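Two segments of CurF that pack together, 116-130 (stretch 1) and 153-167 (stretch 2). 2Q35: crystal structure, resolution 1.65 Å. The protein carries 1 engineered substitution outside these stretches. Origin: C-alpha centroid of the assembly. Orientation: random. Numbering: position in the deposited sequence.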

ATOM      1  N   VAL A 116      13.949   4.506  10.425  1.00 13.07           N
ATOM      2  CA  VAL A 116      14.969   3.427  10.301  1.00 12.70           C
ATOM      3  C   VAL A 116      14.854   2.556  11.553  1.00 13.89           C
ATOM      4  O   VAL A 116      14.799   3.068  12.689  1.00 13.69           O
ATOM      5  CB  VAL A 116      16.407   3.975  10.205  1.00 12.05           C
ATOM      6  CG1 VAL A 116      17.391   2.815   9.891  1.00 15.53           C
ATOM      7  CG2 VAL A 116      16.519   5.055   9.128  1.00 15.65           C
ATOM      8  N   PHE A 117      14.839   1.224  11.358  1.00 13.71           N
ATOM      9  CA  PHE A 117      14.627   0.279  12.458  1.00 12.19           C
ATOM     10  C   PHE A 117      15.933  -0.489  12.657  1.00 12.41           C
ATOM     11  O   PHE A 117      16.704  -0.608  11.695  1.00 13.89           O
ATOM     12  CB  PHE A 117      13.591  -0.790  12.083  1.00 11.98           C
ATOM     13  CG  PHE A 117      12.164  -0.299  12.055  1.00 13.83           C
ATOM     14  CD1 PHE A 117      11.274  -0.704  13.035  1.00 15.46           C
ATOM     15  CD2 PHE A 117      11.720   0.479  11.005  1.00 17.65           C
ATOM     16  CE1 PHE A 117       9.914  -0.259  13.007  1.00 17.21           C
ATOM     17  CE2 PHE A 117      10.393   0.925  10.968  1.00 17.10           C
ATOM     18  CZ  PHE A 117       9.501   0.543  11.973  1.00 18.76           C
ATOM     19  N   SER A 118      16.146  -0.961  13.886  1.00 12.05           N
ATOM     20  CA  SER A 118      17.285  -1.853  14.243  1.00 12.20           C
ATOM     21  C   SER A 118      16.861  -3.310  14.088  1.00 13.36           C
ATOM     22  O   SER A 118      15.810  -3.734  14.581  1.00 14.25           O
ATOM     23  CB  SER A 118      17.693  -1.580  15.697  1.00 13.29           C
ATOM     24  OG  SER A 118      18.394  -2.691  16.272  1.00 18.55           O
ATOM     25  N   GLN A 119      17.740  -4.122  13.492  1.00 13.27           N
ATOM     26  CA  GLN A 119      17.480  -5.535  13.311  1.00 15.56           C
ATOM     27  C   GLN A 119      17.269  -6.270  14.622  1.00 14.20           C
ATOM     28  O   GLN A 119      16.447  -7.173  14.694  1.00 15.75           O
ATOM     29  CB  GLN A 119      18.662  -6.197  12.598  1.00 15.00           C
ATOM     30  CG  GLN A 119      18.809  -5.872  11.137  1.00 16.64           C
ATOM     31  CD  GLN A 119      20.159  -6.364  10.552  1.00 21.76           C
ATOM     32  OE1 GLN A 119      20.438  -6.177   9.359  1.00 36.22           O
ATOM     33  NE2 GLN A 119      20.992  -6.972  11.392  1.00 27.39           N
ATOM     34  N   GLU A 120      18.016  -5.874  15.647  1.00 13.90           N
ATOM     35  CA  GLU A 120      18.083  -6.615  16.914  1.00 16.49           C
ATOM     36  C   GLU A 120      17.044  -6.174  17.939  1.00 16.26           C
ATOM     37  O   GLU A 120      16.765  -6.898  18.901  1.00 17.09           O
ATOM     38  CB  GLU A 120      19.480  -6.470  17.539  1.00 16.93           C
ATOM     39  CG  GLU A 120      20.631  -7.076  16.728  1.00 22.13           C
ATOM     40  CD  GLU A 120      21.158  -6.155  15.628  1.00 27.18           C
ATOM     41  OE1 GLU A 120      20.651  -5.015  15.486  1.00 19.27           O
ATOM     42  OE2 GLU A 120      22.087  -6.589  14.899  1.00 29.68           O
ATOM     43  N   SER A 121      16.480  -4.989  17.735  1.00 14.98           N
ATOM     44  CA  SER A 121      15.581  -4.395  18.728  1.00 16.12           C
ATOM     45  C   SER A 121      14.163  -4.866  18.519  1.00 15.39           C
ATOM     46  O   SER A 121      13.838  -5.454  17.482  1.00 15.16           O
ATOM     47  CB  SER A 121      15.686  -2.878  18.663  1.00 17.12           C
ATOM     48  OG  SER A 121      17.028  -2.491  18.923  1.00 16.37           O
ATOM     49  N   VAL A 122      13.315  -4.579  19.504  1.00 15.19           N
ATOM     50  CA  VAL A 122      11.956  -5.045  19.536  1.00 15.68           C
ATOM     51  C   VAL A 122      11.011  -3.849  19.363  1.00 14.27           C
ATOM     52  O   VAL A 122      11.297  -2.774  19.874  1.00 14.94           O
ATOM     53  CB  VAL A 122      11.745  -5.864  20.864  1.00 18.24           C
ATOM     54  CG1 VAL A 122      10.434  -5.650  21.501  1.00 23.40           C
ATOM     55  CG2 VAL A 122      12.056  -7.349  20.581  1.00 18.18           C
ATOM     56  N   TYR A 123       9.928  -4.075  18.625  1.00 13.98           N
ATOM     57  CA  TYR A 123       8.919  -3.026  18.309  1.00 13.10           C
ATOM     58  C   TYR A 123       7.519  -3.575  18.564  1.00 14.11           C
ATOM     59  O   TYR A 123       7.205  -4.700  18.197  1.00 13.98           O
ATOM     60  CB  TYR A 123       9.086  -2.572  16.840  1.00 14.07           C
ATOM     61  CG  TYR A 123      10.490  -2.065  16.603  1.00 14.28           C
ATOM     62  CD1 TYR A 123      10.851  -0.771  16.952  1.00 15.19           C
ATOM     63  CD2 TYR A 123      11.492  -2.935  16.148  1.00 15.96           C
ATOM     64  CE1 TYR A 123      12.154  -0.309  16.798  1.00 12.83           C
ATOM     65  CE2 TYR A 123      12.787  -2.491  16.000  1.00 14.72           C
ATOM     66  CZ  TYR A 123      13.120  -1.197  16.333  1.00 13.23           C
ATOM     67  OH  TYR A 123      14.405  -0.732  16.213  1.00 13.78           O
ATOM     68  N   ALA A 124       6.636  -2.769  19.170  1.00 13.39           N
ATOM     69  CA  ALA A 124       5.304  -3.288  19.485  1.00 13.69           C
ATOM     70  C   ALA A 124       4.305  -2.134  19.568  1.00 14.30           C
ATOM     71  O   ALA A 124       4.660  -1.069  20.058  1.00 16.47           O
ATOM     72  CB  ALA A 124       5.295  -4.016  20.812  1.00 14.13           C
ATOM     73  N   THR A 125       3.080  -2.375  19.094  1.00 15.56           N
ATOM     74  CA  THR A 125       1.925  -1.531  19.452  1.00 16.53           C
ATOM     75  C   THR A 125       1.257  -2.409  20.505  1.00 17.75           C
ATOM     76  O   THR A 125       0.459  -3.295  20.170  1.00 18.21           O
ATOM     77  CB  THR A 125       0.953  -1.308  18.267  1.00 16.51           C
ATOM     78  OG1 THR A 125       0.668  -2.548  17.609  1.00 23.90           O
ATOM     79  CG2 THR A 125       1.511  -0.332  17.225  1.00 18.17           C
ATOM     80  N   ASN A 126       1.650  -2.209  21.764  1.00 16.59           N
ATOM     81  CA  ASN A 126       1.350  -3.153  22.853  1.00 17.64           C
ATOM     82  C   ASN A 126       0.026  -2.905  23.592  1.00 16.54           C
ATOM     83  O   ASN A 126      -0.295  -3.589  24.553  1.00 15.11           O
ATOM     84  CB  ASN A 126       2.508  -3.226  23.855  1.00 20.15           C
ATOM     85  CG  ASN A 126       2.890  -1.880  24.384  1.00 19.74           C
ATOM     86  OD1 ASN A 126       2.180  -0.888  24.163  1.00 23.22           O
ATOM     87  ND2 ASN A 126       4.016  -1.815  25.104  1.00 26.03           N
ATOM     88  N   PHE A 127      -0.760  -1.942  23.117  1.00 14.56           N
ATOM     89  CA  PHE A 127      -2.027  -1.651  23.760  1.00 14.84           C
ATOM     90  C   PHE A 127      -2.848  -2.911  24.026  1.00 14.02           C
ATOM     91  O   PHE A 127      -3.284  -3.153  25.151  1.00 14.03           O
ATOM     92  CB  PHE A 127      -2.813  -0.661  22.900  1.00 14.45           C
ATOM     93  CG  PHE A 127      -1.978   0.476  22.370  1.00 15.35           C
ATOM     94  CD1 PHE A 127      -1.666   1.571  23.186  1.00 17.51           C
ATOM     95  CD2 PHE A 127      -1.510   0.461  21.058  1.00 13.68           C
ATOM     96  CE1 PHE A 127      -0.907   2.645  22.695  1.00 15.94           C
ATOM     97  CE2 PHE A 127      -0.751   1.521  20.569  1.00 18.46           C
ATOM     98  CZ  PHE A 127      -0.448   2.619  21.404  1.00 17.08           C
ATOM     99  N   MET A 128      -3.040  -3.737  23.001  1.00 13.24           N
ATOM    100  CA  MET A 128      -3.910  -4.903  23.152  1.00 13.65           C
ATOM    101  C   MET A 128      -3.300  -6.016  24.009  1.00 15.67           C
ATOM    102  O   MET A 128      -4.019  -6.912  24.476  1.00 17.55           O
ATOM    103  CB  MET A 128      -4.368  -5.435  21.792  1.00 14.46           C
ATOM    104  CG  MET A 128      -5.347  -4.481  21.060  1.00 13.41           C
ATOM    105  SD  MET A 128      -7.003  -4.544  21.772  1.00 13.99           S
ATOM    106  CE  MET A 128      -7.662  -5.992  20.956  1.00 12.88           C
ATOM    107  N   LYS A 129      -1.987  -5.954  24.195  1.00 16.58           N
ATOM    108  CA  LYS A 129      -1.329  -6.864  25.146  1.00 18.18           C
ATOM    109  C   LYS A 129      -1.859  -6.614  26.549  1.00 18.12           C
ATOM    110  O   LYS A 129      -2.128  -7.559  27.297  1.00 19.58           O
ATOM    111  CB  LYS A 129       0.180  -6.699  25.115  1.00 18.83           C
ATOM    112  CG  LYS A 129       0.921  -7.579  26.157  1.00 24.95           C
ATOM    113  CD  LYS A 129       2.335  -7.949  25.730  1.00 33.54           C
ATOM    114  CE  LYS A 129       2.393  -9.304  24.996  1.00 38.22           C
ATOM    115  NZ  LYS A 129       3.752  -9.646  24.394  1.00 32.13           N
ATOM    116  N   TYR A 130      -2.023  -5.341  26.904  1.00 17.84           N
ATOM    117  CA  TYR A 130      -2.657  -4.974  28.173  1.00 17.27           C
ATOM    118  C   TYR A 130      -4.158  -5.195  28.156  1.00 17.49           C
ATOM    119  O   TYR A 130      -4.778  -5.226  29.208  1.00 19.00           O
ATOM    120  CB  TYR A 130      -2.430  -3.504  28.497  1.00 17.91           C
ATOM    121  CG  TYR A 130      -0.986  -3.089  28.592  1.00 17.66           C
ATOM    122  CD1 TYR A 130      -0.140  -3.663  29.539  1.00 20.68           C
ATOM    123  CD2 TYR A 130      -0.472  -2.113  27.744  1.00 20.48           C
ATOM    124  CE1 TYR A 130       1.181  -3.275  29.638  1.00 22.04           C
ATOM    125  CE2 TYR A 130       0.860  -1.704  27.834  1.00 21.52           C
ATOM    126  CZ  TYR A 130       1.678  -2.297  28.782  1.00 23.87           C
ATOM    127  OH  TYR A 130       3.000  -1.890  28.876  1.00 25.80           O
ATOM    128  N   GLU A 153      -1.883  -7.081  12.159  1.00 15.05           N
ATOM    129  CA  GLU A 153      -1.395  -8.110  13.071  1.00 13.74           C
ATOM    130  C   GLU A 153      -0.746  -7.509  14.317  1.00 12.50           C
ATOM    131  O   GLU A 153      -0.971  -7.999  15.431  1.00 13.67           O
ATOM    132  CB  GLU A 153      -0.429  -9.055  12.374  1.00 14.94           C
ATOM    133  CG  GLU A 153      -0.099 -10.265  13.242  1.00 16.28           C
ATOM    134  CD  GLU A 153       1.031 -11.108  12.678  1.00 21.33           C
ATOM    135  OE1 GLU A 153       0.854 -11.675  11.585  1.00 24.32           O
ATOM    136  OE2 GLU A 153       2.093 -11.218  13.331  1.00 21.14           O
ATOM    137  N   MET A 154       0.060  -6.470  14.131  1.00 11.86           N
ATOM    138  CA  MET A 154       0.717  -5.838  15.271  1.00 13.15           C
ATOM    139  C   MET A 154      -0.309  -5.238  16.242  1.00 12.59           C
ATOM    140  O   MET A 154      -0.174  -5.372  17.444  1.00 14.12           O
ATOM    141  CB  MET A 154       1.701  -4.751  14.824  1.00 11.88           C
ATOM    142  CG  MET A 154       2.889  -5.295  14.048  1.00 12.80           C
ATOM    143  SD  MET A 154       4.059  -4.005  13.637  1.00 15.91           S
ATOM    144  CE  MET A 154       4.757  -3.670  15.233  1.00 18.68           C
ATOM    145  N   ILE A 155      -1.354  -4.624  15.702  1.00 13.46           N
ATOM    146  CA  ILE A 155      -2.364  -3.975  16.564  1.00 14.25           C
ATOM    147  C   ILE A 155      -3.207  -5.032  17.295  1.00 13.47           C
ATOM    148  O   ILE A 155      -3.395  -4.964  18.512  1.00 13.46           O
ATOM    149  CB  ILE A 155      -3.255  -3.007  15.747  1.00 14.82           C
ATOM    150  CG1 ILE A 155      -2.400  -1.864  15.195  1.00 16.65           C
ATOM    151  CG2 ILE A 155      -4.373  -2.417  16.607  1.00 17.58           C
ATOM    152  CD1 ILE A 155      -3.143  -0.934  14.229  1.00 16.11           C
ATOM    153  N   TYR A 156      -3.699  -6.040  16.576  1.00 12.54           N
ATOM    154  CA  TYR A 156      -4.500  -7.072  17.247  1.00 13.32           C
ATOM    155  C   TYR A 156      -3.764  -7.882  18.297  1.00 14.00           C
ATOM    156  O   TYR A 156      -4.354  -8.206  19.337  1.00 16.03           O
ATOM    157  CB  TYR A 156      -5.099  -8.052  16.245  1.00 12.28           C
ATOM    158  CG  TYR A 156      -6.439  -7.686  15.653  1.00 14.07           C
ATOM    159  CD1 TYR A 156      -7.626  -8.013  16.319  1.00 13.29           C
ATOM    160  CD2 TYR A 156      -6.525  -7.079  14.404  1.00 12.96           C
ATOM    161  CE1 TYR A 156      -8.900  -7.715  15.755  1.00 11.59           C
ATOM    162  CE2 TYR A 156      -7.775  -6.791  13.825  1.00 11.56           C
ATOM    163  CZ  TYR A 156      -8.953  -7.115  14.508  1.00 13.31           C
ATOM    164  OH  TYR A 156     -10.190  -6.855  13.973  1.00 15.13           O
ATOM    165  N   THR A 157      -2.518  -8.274  18.015  1.00 14.54           N
ATOM    166  CA  THR A 157      -1.794  -9.155  18.941  1.00 14.67           C
ATOM    167  C   THR A 157      -1.087  -8.425  20.094  1.00 14.46           C
ATOM    168  O   THR A 157      -0.872  -9.018  21.156  1.00 15.63           O
ATOM    169  CB  THR A 157      -0.739 -10.041  18.248  1.00 13.75           C
ATOM    170  OG1 THR A 157       0.355  -9.235  17.801  1.00 14.67           O
ATOM    171  CG2 THR A 157      -1.332 -10.862  17.097  1.00 13.93           C
ATOM    172  N   GLY A 158      -0.668  -7.194  19.847  1.00 13.44           N
ATOM    173  CA  GLY A 158       0.103  -6.403  20.807  1.00 14.64           C
ATOM    174  C   GLY A 158       1.515  -6.931  21.080  1.00 14.84           C
ATOM    175  O   GLY A 158       2.184  -6.435  21.985  1.00 16.65           O
ATOM    176  N   GLU A 159       1.961  -7.913  20.298  1.00 14.57           N
ATOM    177  CA  GLU A 159       3.230  -8.614  20.538  1.00 15.81           C
ATOM    178  C   GLU A 159       4.466  -7.801  20.177  1.00 15.02           C
ATOM    179  O   GLU A 159       4.389  -6.825  19.420  1.00 13.74           O
ATOM    180  CB  GLU A 159       3.295  -9.950  19.750  1.00 14.67           C
ATOM    181  CG  GLU A 159       2.550 -11.087  20.363  1.00 20.51           C
ATOM    182  CD  GLU A 159       3.009 -12.458  19.855  1.00 20.17           C
ATOM    183  OE1 GLU A 159       3.772 -12.530  18.861  1.00 25.27           O
ATOM    184  OE2 GLU A 159       2.600 -13.464  20.465  1.00 29.39           O
ATOM    185  N   ASN A 160       5.616  -8.272  20.685  1.00 14.33           N
ATOM    186  CA  ASN A 160       6.916  -7.687  20.365  1.00 16.16           C
ATOM    187  C   ASN A 160       7.484  -8.349  19.122  1.00 17.19           C
ATOM    188  O   ASN A 160       7.553  -9.570  19.046  1.00 15.88           O
ATOM    189  CB  ASN A 160       7.907  -7.902  21.529  1.00 15.68           C
ATOM    190  CG  ASN A 160       7.507  -7.147  22.782  1.00 19.49           C
ATOM    191  OD1 ASN A 160       6.829  -6.129  22.716  1.00 18.85           O
ATOM    192  ND2 ASN A 160       7.926  -7.647  23.929  1.00 18.72           N
ATOM    193  N   TYR A 161       7.854  -7.528  18.144  1.00 16.58           N
ATOM    194  CA  TYR A 161       8.463  -7.971  16.902  1.00 16.39           C
ATOM    195  C   TYR A 161       9.900  -7.468  16.820  1.00 15.81           C
ATOM    196  O   TYR A 161      10.152  -6.280  16.923  1.00 15.78           O
ATOM    197  CB  TYR A 161       7.690  -7.429  15.699  1.00 16.82           C
ATOM    198  CG  TYR A 161       6.297  -7.991  15.578  1.00 18.04           C
ATOM    199  CD1 TYR A 161       6.006  -8.968  14.634  1.00 19.01           C
ATOM    200  CD2 TYR A 161       5.263  -7.546  16.416  1.00 16.89           C
ATOM    201  CE1 TYR A 161       4.701  -9.496  14.520  1.00 20.78           C
ATOM    202  CE2 TYR A 161       3.972  -8.059  16.311  1.00 17.59           C
ATOM    203  CZ  TYR A 161       3.702  -9.030  15.360  1.00 21.11           C
ATOM    204  OH  TYR A 161       2.427  -9.538  15.278  1.00 22.30           O
ATOM    205  N   ARG A 162      10.867  -8.357  16.630  1.00 15.61           N
ATOM    206  CA  ARG A 162      12.210  -7.841  16.329  1.00 16.12           C
ATOM    207  C   ARG A 162      12.242  -7.184  14.930  1.00 14.39           C
ATOM    208  O   ARG A 162      11.512  -7.587  14.027  1.00 15.51           O
ATOM    209  CB  ARG A 162      13.282  -8.953  16.412  1.00 16.91           C
ATOM    210  CG  ARG A 162      13.708  -9.338  17.836  1.00 17.92           C
ATOM    211  CD  ARG A 162      14.804 -10.427  17.889  1.00 21.38           C
ATOM    212  NE  ARG A 162      15.054 -10.988  16.565  1.00 38.97           N
ATOM    213  CZ  ARG A 162      14.464 -12.076  16.075  1.00 40.03           C
ATOM    214  NH1 ARG A 162      13.585 -12.764  16.804  1.00 38.55           N
ATOM    215  NH2 ARG A 162      14.767 -12.473  14.848  1.00 40.89           N
ATOM    216  N   GLY A 163      13.134  -6.210  14.745  1.00 14.05           N
ATOM    217  CA  GLY A 163      13.336  -5.577  13.438  1.00 14.05           C
ATOM    218  C   GLY A 163      13.516  -6.608  12.339  1.00 13.95           C
ATOM    219  O   GLY A 163      12.910  -6.517  11.270  1.00 14.58           O
ATOM    220  N   LYS A 164      14.324  -7.631  12.614  1.00 14.99           N
ATOM    221  CA  LYS A 164      14.577  -8.673  11.628  1.00 16.31           C
ATOM    222  C   LYS A 164      13.293  -9.351  11.166  1.00 17.23           C
ATOM    223  O   LYS A 164      13.119  -9.631   9.973  1.00 17.45           O
ATOM    224  CB  LYS A 164      15.537  -9.701  12.209  1.00 16.43           C
ATOM    225  CG  LYS A 164      16.001 -10.724  11.200  1.00 21.37           C
ATOM    226  CD  LYS A 164      16.958 -11.696  11.845  1.00 27.71           C
ATOM    227  CE  LYS A 164      17.604 -12.587  10.793  1.00 36.06           C
ATOM    228  NZ  LYS A 164      18.177 -13.815  11.412  1.00 39.43           N
ATOM    229  N   GLU A 165      12.392  -9.608  12.109  1.00 16.38           N
ATOM    230  CA  GLU A 165      11.128 -10.269  11.788  1.00 18.72           C
ATOM    231  C   GLU A 165      10.279  -9.354  10.902  1.00 18.02           C
ATOM    232  O   GLU A 165       9.623  -9.813   9.971  1.00 17.81           O
ATOM    233  CB  GLU A 165      10.378 -10.651  13.072  1.00 18.85           C
ATOM    234  CG  GLU A 165      11.128 -11.664  13.951  1.00 21.35           C
ATOM    235  CD  GLU A 165      10.378 -11.993  15.247  1.00 22.73           C
ATOM    236  OE1 GLU A 165      10.219 -11.103  16.110  1.00 19.82           O
ATOM    237  OE2 GLU A 165       9.960 -13.159  15.405  1.00 26.28           O
ATOM    238  N   LEU A 166      10.317  -8.055  11.185  1.00 16.83           N
ATOM    239  CA  LEU A 166       9.545  -7.080  10.401  1.00 16.26           C
ATOM    240  C   LEU A 166      10.090  -6.983   8.970  1.00 17.45           C
ATOM    241  O   LEU A 166       9.319  -6.920   8.017  1.00 18.06           O
ATOM    242  CB  LEU A 166       9.548  -5.708  11.069  1.00 16.33           C
ATOM    243  CG  LEU A 166       8.921  -5.624  12.469  1.00 18.16           C
ATOM    244  CD1 LEU A 166       9.154  -4.235  13.010  1.00 20.04           C
ATOM    245  CD2 LEU A 166       7.436  -5.972  12.398  1.00 20.35           C
ATOM    246  N   ALA A 167      11.415  -6.996   8.833  1.00 17.93           N
ATOM    247  CA  ALA A 167      12.077  -6.980   7.528  1.00 18.32           C
ATOM    248  C   ALA A 167      11.706  -8.214   6.715  1.00 19.43           C
ATOM    249  O   ALA A 167      11.419  -8.116   5.515  1.00 20.20           O
ATOM    250  CB  ALA A 167      13.602  -6.928   7.709  1.00 18.78           C
TER
HETATM  251  O   HOH W   1      17.283  -9.953  15.537  1.00 44.50           O
HETATM  252  O   HOH W   2       2.539  -5.025  18.273  1.00 20.42           O
HETATM  253  O   HOH W   3      -2.420  -3.039  20.297  1.00 21.45           O
HETATM  254  O   HOH W   4       5.663  -4.526  24.976  1.00 45.11           O
HETATM  255  O   HOH W   5       4.253  -6.603  23.801  1.00 35.44           O

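The two stretches run antiparallel and bury 931 Å² between them, joined mainly through backbone atoms and ordered water. At the centre is a short two-stranded pairing. Tyr123 and Tyr161 form the hydrogen-bonded pair, satisfying each other twice: Tyr123 N donates to Tyr161 O at 2.8 Å, and Tyr161 N donates to Tyr123 O at 2.9 Å. Val122 and Arg162 form the neighbouring non-hydrogen-bonded pair, with CA atoms 4.3 Å apart, and their side chains share one face, Val122 CG2 lying 3.8 Å from Arg162 CG. The two tyrosines occupy the other face.

Beyond this pair, stretch 2 turns into a helix, and its first amides, which have no helical acceptors, are taken up by the loop of stretch 1. Gly163 N donates to Ser121 O (2.9 Å) and Lys164 N to Gln119 O (3.0 Å). Arg162, at the N-cap position, has its own amide satisfied within the stretch, Arg162 N donating to Glu165 OE1 at 2.9 Å. Gln119 O has a second donor in water 1, 3.0 Å away, which in turn accepts from Arg162 NE at 2.7 Å. The backbone fit here is close enough to bring Gly163 CA within 3.3 Å of Ser118 O in a CA-H...O contact. A CB on Gly163 would sit 1.9 Å from that same oxygen, so the approach depends on glycine.

The apolar contacts near this turn converge on Leu166, whose CD1 lies 4.0 Å from Phe117 CE1 and 4.1 Å from Tyr123 CD2. On the same face as Tyr123, the Tyr161 hydroxyl is directed back into its own stretch, where OH donates to Glu153 OE2 at 2.6 Å.

At the other end, the strands give way to a water-mediated junction. Water 2 accepts from Thr125 N at 2.8 Å and lies 2.9 Å from Met154 O and 2.8 Å from Glu159 O, so the amide of Thr125 is satisfied without a direct partner across the interface. Water 3 accepts from Met128 N (2.9 Å) and donates to Thr125 O (2.9 Å) and Ile155 O (2.8 Å), linking the carbonyl end of one helix to the start of the weakly bonded helix in stretch 1.

Gly158 ends the first helix with positive phi, a conformation that favours glycine. Its CA makes a CA-H...O contact with Thr125 O at 3.2 Å, and its carbonyl receives the reciprocal contact from Asn126 CA at 3.5 Å. A CB here would fall 2.5 Å from Lys129 N, again a clash.

Two further waters serve the polar groups at the edge. Water 5 accepts from Lys129 NZ at 3.1 Å and donates to Gly158 O and Asn160 OD1, both at 2.8 Å. Water 4 accepts from Asn126 ND2 at 3.2 Å and donates to Asn160 OD1 at 3.0 Å. Asn160 OD1 thus receives two water protons, while its side chain also packs beside Val122, CB lying 3.4 Å from Val122 CG1.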